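Local coordinates for piwi domain-containing protein (Vanderwaltozyma polyspora, PDB 5THE) that binds RNA through the C-terminal lobe, containing the PIWI domain, of a budding-yeast Argonaute, a lobe that contributes to the selectivity of target RNA cleavage, at residues C472-R481 / V488-L497; S262-V273 / K334-G345. All coordinates share one frame; numbering follows the deposited sequence.

Contact 1 (C472-R481 / V488-L497); sequences CNNLCYIFGR and VPAPVYYADL. With nucleotides of chain B.
Ala490 N donates to Leu475 O (2.9 Å) from above the carbonyl plane, and Gly480 N donates to Tyr494 OH (2.9 Å), lying near the plane of the tyrosine ring at its edge; the two hydrogen bonds fasten segment 472-481 to the start of helix 490-515. Apolar packing fills in around them. Pro489, at the N-cap position, sets its CB against Leu475 CB (3.6 Å). With CG anti to the backbone N (chi1 -176°), Phe479 sends its ring over the helix, where Tyr493 covers one face, the planes 31° apart. Tyr494 CE1 touches Phe479 CD1 at 3.5 Å, but the two rings are slid apart and barely overlap, while Leu497 CD1 meets the phenyl edge. The grip on the RNA comes from Arg481, whose NE (2.7 Å) and NH2 (2.8 Å) both donate hydrogen bonds to OP1 of A4 of chain B at the guanidinium edge; NH1 is bonded to Ile549 O. OP1 of A3 of chain B lies over one guanidinium face. Leu497 CD1 backs the opposite face of an arginine that meets phosphate oxygens and not bases, consistent with a grip on the RNA backbone that ignores sequence.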
loop_
_atom_site.group_PDB
_atom_site.type_symbol
_atom_site.label_atom_id
_atom_site.label_comp_id
_atom_site.label_asym_id
_atom_site.label_seq_id
_atom_site.Cartn_x
_atom_site.Cartn_y
_atom_site.Cartn_z
ATOM N N CYS A 472 6.412 0.525 -13.335
ATOM C CA CYS A 472 5.118 0.029 -12.882
ATOM C C CYS A 472 5.227 -1.418 -12.448
ATOM O O CYS A 472 4.806 -1.782 -11.342
ATOM C CB CYS A 472 4.091 0.176 -13.995
ATOM S SG CYS A 472 3.613 1.896 -14.218
ATOM N N ASN A 473 5.827 -2.252 -13.298
ATOM C CA ASN A 473 5.974 -3.656 -12.958
ATOM C C ASN A 473 6.848 -3.827 -11.722
ATOM O O ASN A 473 6.479 -4.554 -10.797
ATOM C CB ASN A 473 6.546 -4.440 -14.138
ATOM C CG ASN A 473 6.568 -5.932 -13.869
ATOM O OD1 ASN A 473 5.539 -6.520 -13.522
ATOM N ND2 ASN A 473 7.739 -6.540 -13.974
ATOM N N ASN A 474 8.012 -3.155 -11.684
ATOM C CA ASN A 474 8.908 -3.271 -10.534
ATOM C C ASN A 474 8.213 -2.869 -9.241
ATOM O O ASN A 474 8.398 -3.507 -8.195
ATOM C CB ASN A 474 10.154 -2.396 -10.726
ATOM C CG ASN A 474 11.186 -3.036 -11.628
ATOM O OD1 ASN A 474 10.946 -4.081 -12.222
ATOM N ND2 ASN A 474 12.337 -2.402 -11.736
ATOM N N LEU A 475 7.431 -1.795 -9.285
ATOM C CA LEU A 475 6.810 -1.319 -8.062
ATOM C C LEU A 475 5.761 -2.282 -7.525
ATOM O O LEU A 475 5.332 -2.125 -6.380
ATOM C CB LEU A 475 6.202 0.059 -8.293
ATOM C CG LEU A 475 7.204 1.209 -8.305
ATOM C CD1 LEU A 475 6.521 2.485 -8.728
ATOM C CD2 LEU A 475 7.799 1.354 -6.933
ATOM N N CYS A 476 5.353 -3.270 -8.319
ATOM C CA CYS A 476 4.452 -4.315 -7.851
ATOM C C CYS A 476 5.141 -5.320 -6.942
ATOM O O CYS A 476 4.455 -6.055 -6.228
ATOM C CB CYS A 476 3.831 -5.026 -9.053
ATOM S SG CYS A 476 2.688 -3.944 -9.969
ATOM N N TYR A 477 6.466 -5.336 -6.916
ATOM C CA TYR A 477 7.223 -6.296 -6.134
ATOM C C TYR A 477 7.647 -5.767 -4.768
ATOM O O TYR A 477 8.343 -6.476 -4.046
ATOM C CB TYR A 477 8.465 -6.747 -6.920
ATOM C CG TYR A 477 8.158 -7.676 -8.072
ATOM C CD1 TYR A 477 7.483 -7.216 -9.212
ATOM C CD2 TYR A 477 8.534 -9.014 -8.024
ATOM C CE1 TYR A 477 7.206 -8.060 -10.267
ATOM C CE2 TYR A 477 8.261 -9.871 -9.077
ATOM C CZ TYR A 477 7.600 -9.382 -10.192
ATOM O OH TYR A 477 7.327 -10.232 -11.221
ATOM N N ILE A 478 7.252 -4.552 -4.383
ATOM C CA ILE A 478 7.643 -4.071 -3.065
ATOM C C ILE A 478 6.424 -3.666 -2.249
ATOM O O ILE A 478 6.444 -2.657 -1.539
ATOM C CB ILE A 478 8.650 -2.911 -3.155
ATOM C CG1 ILE A 478 8.174 -1.841 -4.122
ATOM C CG2 ILE A 478 10.019 -3.424 -3.567
ATOM C CD1 ILE A 478 9.166 -0.747 -4.285
ATOM N N PHE A 479 5.353 -4.435 -2.344
ATOM C CA PHE A 479 4.245 -4.277 -1.410
ATOM C C PHE A 479 4.633 -4.999 -0.122
ATOM O O PHE A 479 4.670 -6.233 -0.077
ATOM C CB PHE A 479 2.966 -4.824 -2.025
ATOM C CG PHE A 479 1.749 -4.614 -1.185
ATOM C CD1 PHE A 479 1.278 -3.335 -0.929
ATOM C CD2 PHE A 479 1.051 -5.699 -0.680
ATOM C CE1 PHE A 479 0.133 -3.143 -0.184
ATOM C CE2 PHE A 479 -0.084 -5.515 0.077
ATOM C CZ PHE A 479 -0.549 -4.236 0.333
ATOM N N GLY A 480 4.956 -4.236 0.915
ATOM C CA GLY A 480 5.730 -4.774 2.021
ATOM C C GLY A 480 5.004 -5.756 2.928
ATOM O O GLY A 480 5.661 -6.347 3.792
ATOM N N ARG A 481 3.693 -5.958 2.769
ATOM C CA ARG A 481 3.010 -6.951 3.596
ATOM C C ARG A 481 2.670 -8.241 2.853
ATOM O O ARG A 481 1.958 -9.092 3.397
ATOM C CB ARG A 481 1.751 -6.348 4.236
ATOM C CG ARG A 481 0.520 -6.258 3.352
ATOM C CD ARG A 481 -0.670 -5.681 4.120
ATOM N NE ARG A 481 -1.879 -5.685 3.303
ATOM C CZ ARG A 481 -3.012 -5.059 3.609
ATOM N NH1 ARG A 481 -3.117 -4.340 4.725
ATOM N NH2 ARG A 481 -4.045 -5.153 2.790
ATOM N N VAL A 488 -1.032 -4.111 -8.778
ATOM C CA VAL A 488 -0.978 -2.669 -8.997
ATOM C C VAL A 488 0.256 -2.177 -8.244
ATOM O O VAL A 488 0.621 -2.781 -7.230
ATOM C CB VAL A 488 -2.301 -2.023 -8.531
ATOM C CG1 VAL A 488 -2.351 -1.880 -7.008
ATOM C CG2 VAL A 488 -2.566 -0.735 -9.245
ATOM N N PRO A 489 0.956 -1.133 -8.689
ATOM C CA PRO A 489 2.179 -0.730 -7.974
ATOM C C PRO A 489 1.899 -0.439 -6.507
ATOM O O PRO A 489 0.825 0.045 -6.144
ATOM C CB PRO A 489 2.634 0.523 -8.727
ATOM C CG PRO A 489 2.141 0.258 -10.164
ATOM C CD PRO A 489 0.765 -0.360 -9.926
ATOM N N ALA A 490 2.881 -0.749 -5.663
ATOM C CA ALA A 490 2.693 -0.601 -4.222
ATOM C C ALA A 490 2.175 0.775 -3.799
ATOM O O ALA A 490 1.325 0.825 -2.897
ATOM C CB ALA A 490 4.009 -0.929 -3.506
ATOM N N PRO A 491 2.615 1.898 -4.383
ATOM C CA PRO A 491 2.042 3.195 -3.973
ATOM C C PRO A 491 0.539 3.252 -4.106
ATOM O O PRO A 491 -0.122 3.872 -3.268
ATOM C CB PRO A 491 2.710 4.194 -4.933
ATOM C CG PRO A 491 3.943 3.522 -5.380
ATOM C CD PRO A 491 3.668 2.069 -5.406
ATOM N N VAL A 492 -0.010 2.643 -5.168
ATOM C CA VAL A 492 -1.452 2.646 -5.383
ATOM C C VAL A 492 -2.140 1.815 -4.315
ATOM O O VAL A 492 -3.099 2.260 -3.679
ATOM C CB VAL A 492 -1.784 2.131 -6.795
ATOM C CG1 VAL A 492 -3.314 1.893 -6.947
ATOM C CG2 VAL A 492 -1.276 3.091 -7.843
ATOM N N TYR A 493 -1.650 0.597 -4.106
ATOM C CA TYR A 493 -2.185 -0.258 -3.055
ATOM C C TYR A 493 -2.127 0.449 -1.701
ATOM O O TYR A 493 -3.110 0.467 -0.953
ATOM C CB TYR A 493 -1.391 -1.569 -3.034
ATOM C CG TYR A 493 -2.192 -2.850 -2.838
ATOM C CD1 TYR A 493 -3.034 -3.015 -1.742
ATOM C CD2 TYR A 493 -2.045 -3.929 -3.725
ATOM C CE1 TYR A 493 -3.753 -4.208 -1.555
ATOM C CE2 TYR A 493 -2.752 -5.110 -3.559
ATOM C CZ TYR A 493 -3.603 -5.251 -2.471
ATOM O OH TYR A 493 -4.300 -6.430 -2.309
ATOM N N TYR A 494 -0.980 1.050 -1.376
ATOM C CA TYR A 494 -0.856 1.794 -0.120
ATOM C C TYR A 494 -1.882 2.915 -0.017
ATOM O O TYR A 494 -2.469 3.132 1.052
ATOM C CB TYR A 494 0.539 2.388 0.009
ATOM C CG TYR A 494 1.636 1.376 0.191
ATOM C CD1 TYR A 494 1.406 0.184 0.876
ATOM C CD2 TYR A 494 2.912 1.623 -0.296
ATOM C CE1 TYR A 494 2.427 -0.743 1.062
ATOM C CE2 TYR A 494 3.941 0.702 -0.119
ATOM C CZ TYR A 494 3.685 -0.482 0.553
ATOM O OH TYR A 494 4.693 -1.392 0.728
ATOM N N ALA A 495 -2.074 3.672 -1.105
ATOM C CA ALA A 495 -3.036 4.768 -1.075
ATOM C C ALA A 495 -4.450 4.246 -0.882
ATOM O O ALA A 495 -5.243 4.851 -0.148
ATOM C CB ALA A 495 -2.942 5.600 -2.357
ATOM N N ASP A 496 -4.793 3.133 -1.550
ATOM C CA ASP A 496 -6.109 2.528 -1.343
ATOM C C ASP A 496 -6.315 2.185 0.122
ATOM O O ASP A 496 -7.366 2.482 0.698
ATOM C CB ASP A 496 -6.273 1.267 -2.198
ATOM C CG ASP A 496 -6.173 1.545 -3.664
ATOM O OD1 ASP A 496 -6.352 2.710 -4.072
ATOM O OD2 ASP A 496 -5.922 0.589 -4.418
ATOM N N LEU A 497 -5.314 1.543 0.738
ATOM C CA LEU A 497 -5.425 1.130 2.135
ATOM C C LEU A 497 -5.543 2.320 3.072
ATOM O O LEU A 497 -6.212 2.229 4.103
ATOM C CB LEU A 497 -4.212 0.287 2.522
ATOM C CG LEU A 497 -4.133 -1.009 1.707
ATOM C CD1 LEU A 497 -2.832 -1.730 2.027
ATOM C CD2 LEU A 497 -5.330 -1.875 2.055
ATOM P P A B 4 -3.119 -8.502 0.940
ATOM O OP1 A B 4 -2.825 -7.057 1.124
ATOM O OP2 A B 4 -4.378 -9.101 1.397
ATOM O "O5'" A B 4 -2.931 -8.849 -0.601
ATOM C "C5'" A B 4 -1.654 -8.727 -1.199
ATOM C "C4'" A B 4 -1.297 -9.938 -2.014
ATOM O "O4'" A B 4 -1.208 -11.106 -1.168
ATOM C "C3'" A B 4 -2.287 -10.332 -3.092
ATOM O "O3'" A B 4 -2.128 -9.532 -4.244
ATOM C "C2'" A B 4 -1.956 -11.805 -3.306
ATOM O "O2'" A B 4 -0.763 -11.941 -4.073
ATOM C "C1'" A B 4 -1.644 -12.242 -1.869
ATOM N N9 A B 4 -2.837 -12.741 -1.176
ATOM C C8 A B 4 -3.861 -11.989 -0.657
ATOM N N7 A B 4 -4.802 -12.699 -0.085
ATOM C C5 A B 4 -4.356 -13.999 -0.238
ATOM C C6 A B 4 -4.917 -15.201 0.171
ATOM N N6 A B 4 -6.087 -15.238 0.819
ATOM N N1 A B 4 -4.232 -16.333 -0.115
ATOM C C2 A B 4 -3.054 -16.233 -0.768
ATOM N N3 A B 4 -2.413 -15.143 -1.202
ATOM C C4 A B 4 -3.142 -14.051 -0.905
ATOM P P A B 3 -3.998 -8.833 6.281
ATOM O OP1 A B 3 -3.743 -7.360 6.298
ATOM O OP2 A B 3 -5.394 -9.361 6.316
ATOM O "O5'" A B 3 -3.241 -9.508 5.048
ATOM C "C5'" A B 3 -1.886 -9.181 4.785
ATOM C "C4'" A B 3 -1.279 -10.123 3.783
ATOM O "O4'" A B 3 -1.159 -11.460 4.332
ATOM C "C3'" A B 3 -2.071 -10.325 2.505
ATOM O "O3'" A B 3 -1.879 -9.261 1.609
ATOM C "C2'" A B 3 -1.521 -11.646 1.995
ATOM O "O2'" A B 3 -0.249 -11.453 1.387
ATOM C "C1'" A B 3 -1.339 -12.413 3.308
ATOM N N9 A B 3 -2.563 -13.158 3.597
ATOM C C8 A B 3 -3.731 -12.672 4.143
ATOM N N7 A B 3 -4.672 -13.582 4.220
ATOM C C5 A B 3 -4.079 -14.715 3.693
ATOM C C6 A B 3 -4.581 -15.996 3.504
ATOM N N6 A B 3 -5.834 -16.326 3.865
ATOM N N1 A B 3 -3.741 -16.896 2.949
ATOM C C2 A B 3 -2.495 -16.505 2.608
ATOM N N3 A B 3 -1.903 -15.312 2.726
ATOM C C4 A B 3 -2.779 -14.465 3.284
ATOM P P A B 5 -3.377 -8.832 -4.960
ATOM O OP1 A B 5 -2.762 -8.004 -6.035
ATOM O OP2 A B 5 -4.265 -8.228 -3.944
ATOM O "O5'" A B 5 -4.108 -10.035 -5.684
ATOM C "C5'" A B 5 -3.417 -10.800 -6.657
ATOM C "C4'" A B 5 -4.099 -12.121 -6.896
ATOM O "O4'" A B 5 -4.087 -12.900 -5.676
ATOM C "C3'" A B 5 -5.568 -12.031 -7.275
ATOM O "O3'" A B 5 -5.726 -11.817 -8.659
ATOM C "C2'" A B 5 -6.124 -13.370 -6.802
ATOM O "O2'" A B 5 -5.814 -14.395 -7.731
ATOM C "C1'" A B 5 -5.288 -13.624 -5.550
ATOM N N9 A B 5 -5.970 -13.172 -4.334
ATOM C C8 A B 5 -6.001 -11.918 -3.772
ATOM N N7 A B 5 -6.716 -11.877 -2.673
ATOM C C5 A B 5 -7.174 -13.180 -2.522
ATOM C C6 A B 5 -7.977 -13.780 -1.549
ATOM N N6 A B 5 -8.474 -13.096 -0.518
ATOM N N1 A B 5 -8.243 -15.107 -1.695
ATOM C C2 A B 5 -7.727 -15.770 -2.750
ATOM N N3 A B 5 -6.950 -15.306 -3.732
ATOM C C4 A B 5 -6.724 -13.993 -3.543
HETATM O O HOH W 1 7.024 -0.648 -0.267
#

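Contact 2 (S262-V273 / K334-G345); sequences SNLPILVLGSDV and KLPTKIMYFRDG
Thr337 OG1 has two polar partners: Ser262 OG donates to it at 2.7 Å, and it is also hydrogen-bonded to Asp259 OD2. Nearby, a water bridges Pro265 O and Thr337 N. From here the segments run as neighbouring parallel strands, joined by six backbone hydrogen bonds from Leu267 N–Lys338 O to Asp344 N–Ser271 O; in one, Leu269 N meets Met340 O at 2.7 Å.

One face carries Leu267, Leu269 and Ser271 beside Ile339, Tyr341 and Arg343. There Leu269 CD1 packs on Ile339 CG2 (3.6 Å), and Ser271 OG makes a weak bond to Tyr341 OH, whose stronger partner is Glu358. The Arg343 chain bends at chi2 and chi3, which sets one guanidinium face under Val273 CG2, while NH1 donates to Asp344 O (2.7 Å) and Gly345 O (3.0 Å) and NH2 forms a salt bridge with Glu358 and also donates to Glu311 O. With an alanine here, Glu358 would probably lose its ionic mate and the carbonyls of Asp344 and Gly345 their shared donor. On the other face Val268 CG1 abuts the Phe342 ring edge at CE2 (4.0 Å).

Asp272 and Asp344 point the same way, OD1 to OD1 3.6 Å, with Lys390 forming a salt bridge to Asp344; such paired acids on adjacent strands are consistent with the RNase H-like fold of PIWI domains. Strand 282-289 flanks 264-274 antiparallel, strand 383-389 flanks 339-344 parallel, helices 465-475 and 490-515 cover the Val268 and Phe342 face, and helix 320-329 packs on Leu269.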
loop_
_atom_site.group_PDB
_atom_site.type_symbol
_atom_site.label_atom_id
_atom_site.label_comp_id
_atom_site.label_asym_id
_atom_site.label_seq_id
_atom_site.Cartn_x
_atom_site.Cartn_y
_atom_site.Cartn_z
ATOM N N SER A 262 21.005 14.351 -10.232
ATOM C CA SER A 262 21.103 14.780 -8.843
ATOM C C SER A 262 21.494 13.646 -7.916
ATOM O O SER A 262 21.807 13.905 -6.753
ATOM C CB SER A 262 19.760 15.371 -8.372
ATOM O OG SER A 262 18.731 14.400 -8.533
ATOM N N ASN A 263 21.471 12.404 -8.405
ATOM C CA ASN A 263 21.679 11.220 -7.576
ATOM C C ASN A 263 20.689 11.193 -6.411
ATOM O O ASN A 263 21.011 10.802 -5.290
ATOM C CB ASN A 263 23.120 11.128 -7.078
ATOM C CG ASN A 263 23.462 9.738 -6.596
ATOM O OD1 ASN A 263 22.991 8.747 -7.159
ATOM N ND2 ASN A 263 24.236 9.651 -5.524
ATOM N N LEU A 264 19.472 11.635 -6.676
ATOM C CA LEU A 264 18.464 11.653 -5.649
ATOM C C LEU A 264 17.308 10.756 -6.070
ATOM O O LEU A 264 16.933 10.748 -7.250
ATOM C CB LEU A 264 17.950 13.078 -5.401
ATOM C CG LEU A 264 18.900 14.007 -4.640
ATOM C CD1 LEU A 264 18.385 15.429 -4.721
ATOM C CD2 LEU A 264 19.024 13.546 -3.193
ATOM N N PRO A 265 16.745 9.980 -5.148
ATOM C CA PRO A 265 15.638 9.092 -5.518
ATOM C C PRO A 265 14.411 9.887 -5.925
ATOM O O PRO A 265 14.133 10.963 -5.391
ATOM C CB PRO A 265 15.386 8.287 -4.242
ATOM C CG PRO A 265 15.845 9.177 -3.146
ATOM C CD PRO A 265 17.068 9.879 -3.714
ATOM N N ILE A 266 13.698 9.363 -6.921
ATOM C CA ILE A 266 12.443 9.971 -7.325
ATOM C C ILE A 266 11.463 9.884 -6.168
ATOM O O ILE A 266 11.425 8.890 -5.434
ATOM C CB ILE A 266 11.902 9.270 -8.581
ATOM C CG1 ILE A 266 12.873 9.462 -9.742
ATOM C CG2 ILE A 266 10.501 9.779 -8.959
ATOM C CD1 ILE A 266 12.592 8.530 -10.916
ATOM N N LEU A 267 10.696 10.949 -5.968
ATOM C CA LEU A 267 9.602 10.921 -5.010
ATOM C C LEU A 267 8.420 10.232 -5.679
ATOM O O LEU A 267 7.864 10.748 -6.655
ATOM C CB LEU A 267 9.246 12.335 -4.567
ATOM C CG LEU A 267 7.944 12.437 -3.768
ATOM C CD1 LEU A 267 8.084 11.666 -2.471
ATOM C CD2 LEU A 267 7.571 13.880 -3.499
ATOM N N VAL A 268 8.065 9.047 -5.194
ATOM C CA VAL A 268 6.978 8.263 -5.770
ATOM C C VAL A 268 5.761 8.461 -4.886
ATOM O O VAL A 268 5.829 8.225 -3.674
ATOM C CB VAL A 268 7.344 6.773 -5.892
ATOM C CG1 VAL A 268 6.165 5.987 -6.441
ATOM C CG2 VAL A 268 8.585 6.584 -6.788
ATOM N N LEU A 269 4.654 8.896 -5.490
ATOM C CA LEU A 269 3.420 9.199 -4.785
ATOM C C LEU A 269 2.306 8.267 -5.234
ATOM O O LEU A 269 2.240 7.876 -6.402
ATOM C CB LEU A 269 2.960 10.632 -5.043
ATOM C CG LEU A 269 3.920 11.787 -4.770
ATOM C CD1 LEU A 269 3.322 13.010 -5.424
ATOM C CD2 LEU A 269 4.068 11.979 -3.262
ATOM N N GLY A 270 1.411 7.964 -4.313
ATOM C CA GLY A 270 0.179 7.270 -4.646
ATOM C C GLY A 270 -1.005 7.984 -4.028
ATOM O O GLY A 270 -0.957 8.405 -2.876
ATOM N N SER A 271 -2.066 8.134 -4.816
ATOM C CA SER A 271 -3.287 8.728 -4.305
ATOM C C SER A 271 -4.493 7.884 -4.688
ATOM O O SER A 271 -4.479 7.145 -5.674
ATOM C CB SER A 271 -3.479 10.167 -4.796
ATOM O OG SER A 271 -3.637 10.211 -6.189
ATOM N N ASP A 272 -5.531 7.992 -3.870
ATOM C CA ASP A 272 -6.789 7.296 -4.090
ATOM C C ASP A 272 -7.889 8.181 -3.518
ATOM O O ASP A 272 -7.645 9.037 -2.664
ATOM C CB ASP A 272 -6.793 5.889 -3.440
ATOM C CG ASP A 272 -8.057 5.088 -3.736
ATOM O OD1 ASP A 272 -8.480 5.015 -4.904
ATOM O OD2 ASP A 272 -8.600 4.470 -2.801
ATOM N N VAL A 273 -9.094 7.975 -4.022
ATOM C CA VAL A 273 -10.300 8.577 -3.476
ATOM C C VAL A 273 -11.307 7.465 -3.250
ATOM O O VAL A 273 -11.460 6.577 -4.096
ATOM C CB VAL A 273 -10.892 9.648 -4.414
ATOM C CG1 VAL A 273 -12.049 10.377 -3.735
ATOM C CG2 VAL A 273 -9.834 10.625 -4.809
ATOM N N LYS A 334 17.908 17.665 1.052
ATOM C CA LYS A 334 17.544 17.844 -0.350
ATOM C C LYS A 334 16.070 17.521 -0.589
ATOM O O LYS A 334 15.530 16.570 -0.016
ATOM C CB LYS A 334 18.410 16.950 -1.245
ATOM C CG LYS A 334 19.923 17.190 -1.128
ATOM C CD LYS A 334 20.316 18.456 -1.836
ATOM C CE LYS A 334 21.816 18.642 -1.856
ATOM N NZ LYS A 334 22.157 19.926 -2.530
ATOM N N LEU A 335 15.425 18.322 -1.433
ATOM C CA LEU A 335 14.109 17.995 -1.959
ATOM C C LEU A 335 14.262 17.103 -3.185
ATOM O O LEU A 335 15.319 17.090 -3.815
ATOM C CB LEU A 335 13.369 19.266 -2.344
ATOM C CG LEU A 335 13.175 20.260 -1.202
ATOM C CD1 LEU A 335 12.492 21.522 -1.696
ATOM C CD2 LEU A 335 12.453 19.565 -0.055
ATOM N N PRO A 336 13.237 16.333 -3.541
ATOM C CA PRO A 336 13.348 15.499 -4.737
ATOM C C PRO A 336 13.439 16.351 -5.993
ATOM O O PRO A 336 12.943 17.481 -6.052
ATOM C CB PRO A 336 12.064 14.657 -4.721
ATOM C CG PRO A 336 11.114 15.398 -3.844
ATOM C CD PRO A 336 11.949 16.154 -2.847
ATOM N N THR A 337 14.121 15.809 -6.991
ATOM C CA THR A 337 14.239 16.493 -8.263
ATOM C C THR A 337 13.319 15.916 -9.329
ATOM O O THR A 337 13.242 16.485 -10.421
ATOM C CB THR A 337 15.698 16.474 -8.750
ATOM O OG1 THR A 337 16.139 15.119 -8.912
ATOM C CG2 THR A 337 16.604 17.186 -7.735
ATOM N N LYS A 338 12.618 14.819 -9.033
ATOM C CA LYS A 338 11.593 14.255 -9.905
ATOM C C LYS A 338 10.471 13.719 -9.033
ATOM O O LYS A 338 10.720 13.174 -7.954
ATOM C CB LYS A 338 12.120 13.106 -10.790
ATOM C CG LYS A 338 13.167 13.491 -11.833
ATOM C CD LYS A 338 13.516 12.270 -12.683
ATOM C CE LYS A 338 14.600 12.587 -13.708
ATOM N NZ LYS A 338 14.156 13.666 -14.618
ATOM N N ILE A 339 9.238 13.855 -9.517
ATOM C CA ILE A 339 8.058 13.362 -8.814
ATOM C C ILE A 339 7.289 12.431 -9.744
ATOM O O ILE A 339 7.053 12.759 -10.913
ATOM C CB ILE A 339 7.164 14.524 -8.330
ATOM C CG1 ILE A 339 7.951 15.437 -7.385
ATOM C CG2 ILE A 339 5.927 14.024 -7.649
ATOM C CD1 ILE A 339 7.142 16.645 -6.910
ATOM N N MET A 340 6.904 11.272 -9.222
ATOM C CA MET A 340 6.092 10.285 -9.928
ATOM C C MET A 340 4.782 10.132 -9.170
ATOM O O MET A 340 4.789 9.718 -8.006
ATOM C CB MET A 340 6.831 8.950 -10.012
ATOM C CG MET A 340 6.106 7.855 -10.752
ATOM S SD MET A 340 6.666 7.745 -12.456
ATOM C CE MET A 340 8.445 7.668 -12.209
ATOM N N TYR A 341 3.664 10.457 -9.826
ATOM C CA TYR A 341 2.360 10.577 -9.176
ATOM C C TYR A 341 1.402 9.510 -9.709
ATOM O O TYR A 341 0.897 9.614 -10.833
ATOM C CB TYR A 341 1.812 11.984 -9.396
ATOM C CG TYR A 341 0.419 12.205 -8.871
ATOM C CD1 TYR A 341 0.103 11.919 -7.550
ATOM C CD2 TYR A 341 -0.581 12.720 -9.694
ATOM C CE1 TYR A 341 -1.189 12.127 -7.060
ATOM C CE2 TYR A 341 -1.866 12.935 -9.219
ATOM C CZ TYR A 341 -2.162 12.645 -7.900
ATOM O OH TYR A 341 -3.432 12.866 -7.415
ATOM N N PHE A 342 1.153 8.480 -8.903
ATOM C CA PHE A 342 0.239 7.407 -9.295
ATOM C C PHE A 342 -1.149 7.738 -8.780
ATOM O O PHE A 342 -1.335 7.918 -7.577
ATOM C CB PHE A 342 0.673 6.052 -8.746
ATOM C CG PHE A 342 1.803 5.442 -9.497
ATOM C CD1 PHE A 342 1.564 4.619 -10.591
ATOM C CD2 PHE A 342 3.103 5.687 -9.115
ATOM C CE1 PHE A 342 2.611 4.048 -11.287
ATOM C CE2 PHE A 342 4.161 5.111 -9.814
ATOM C CZ PHE A 342 3.904 4.298 -10.903
ATOM N N ARG A 343 -2.117 7.809 -9.683
ATOM C CA ARG A 343 -3.468 8.210 -9.316
ATOM C C ARG A 343 -4.416 7.031 -9.502
ATOM O O ARG A 343 -4.572 6.525 -10.618
ATOM C CB ARG A 343 -3.927 9.402 -10.150
ATOM C CG ARG A 343 -5.375 9.754 -9.922
ATOM C CD ARG A 343 -5.658 10.135 -8.487
ATOM N NE ARG A 343 -6.712 11.137 -8.480
ATOM C CZ ARG A 343 -7.999 10.843 -8.365
ATOM N NH1 ARG A 343 -8.365 9.579 -8.207
ATOM N NH2 ARG A 343 -8.910 11.805 -8.392
ATOM N N ASP A 344 -5.051 6.604 -8.415
ATOM C CA ASP A 344 -6.003 5.500 -8.453
ATOM C C ASP A 344 -7.404 6.023 -8.168
ATOM O O ASP A 344 -7.589 7.099 -7.591
ATOM C CB ASP A 344 -5.639 4.414 -7.428
ATOM C CG ASP A 344 -6.400 3.136 -7.652
ATOM O OD1 ASP A 344 -6.732 2.435 -6.681
ATOM O OD2 ASP A 344 -6.674 2.829 -8.828
ATOM N N GLY A 345 -8.397 5.227 -8.535
ATOM C CA GLY A 345 -9.755 5.569 -8.185
ATOM C C GLY A 345 -10.239 6.690 -9.072
ATOM O O GLY A 345 -10.693 7.731 -8.571
HETATM O O HOH W 2 14.483 12.950 -7.280
#

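In the fold
Both contacts lie within the PIWI domain, their centres about 13 Å apart, and together they show how one helix can serve a sheet and a ligand at once. Helix 490-515 offers its Tyr493 side to the RNA in contact 1, whereas Val492, Ala495 and Asp496 turn to the strands of contact 2; Ala495 CB lies 3.5 Å from Gly270 O. Asp496 OD1 comes within 2.7 Å of Asp344 OD1, and Lys390 forms a salt bridge with Asp344. Phe342 also packs on Cys472 and Leu475. Contact 1 touches the RNA directly, but the nearest atom of contact 2 is about 11 Å from it.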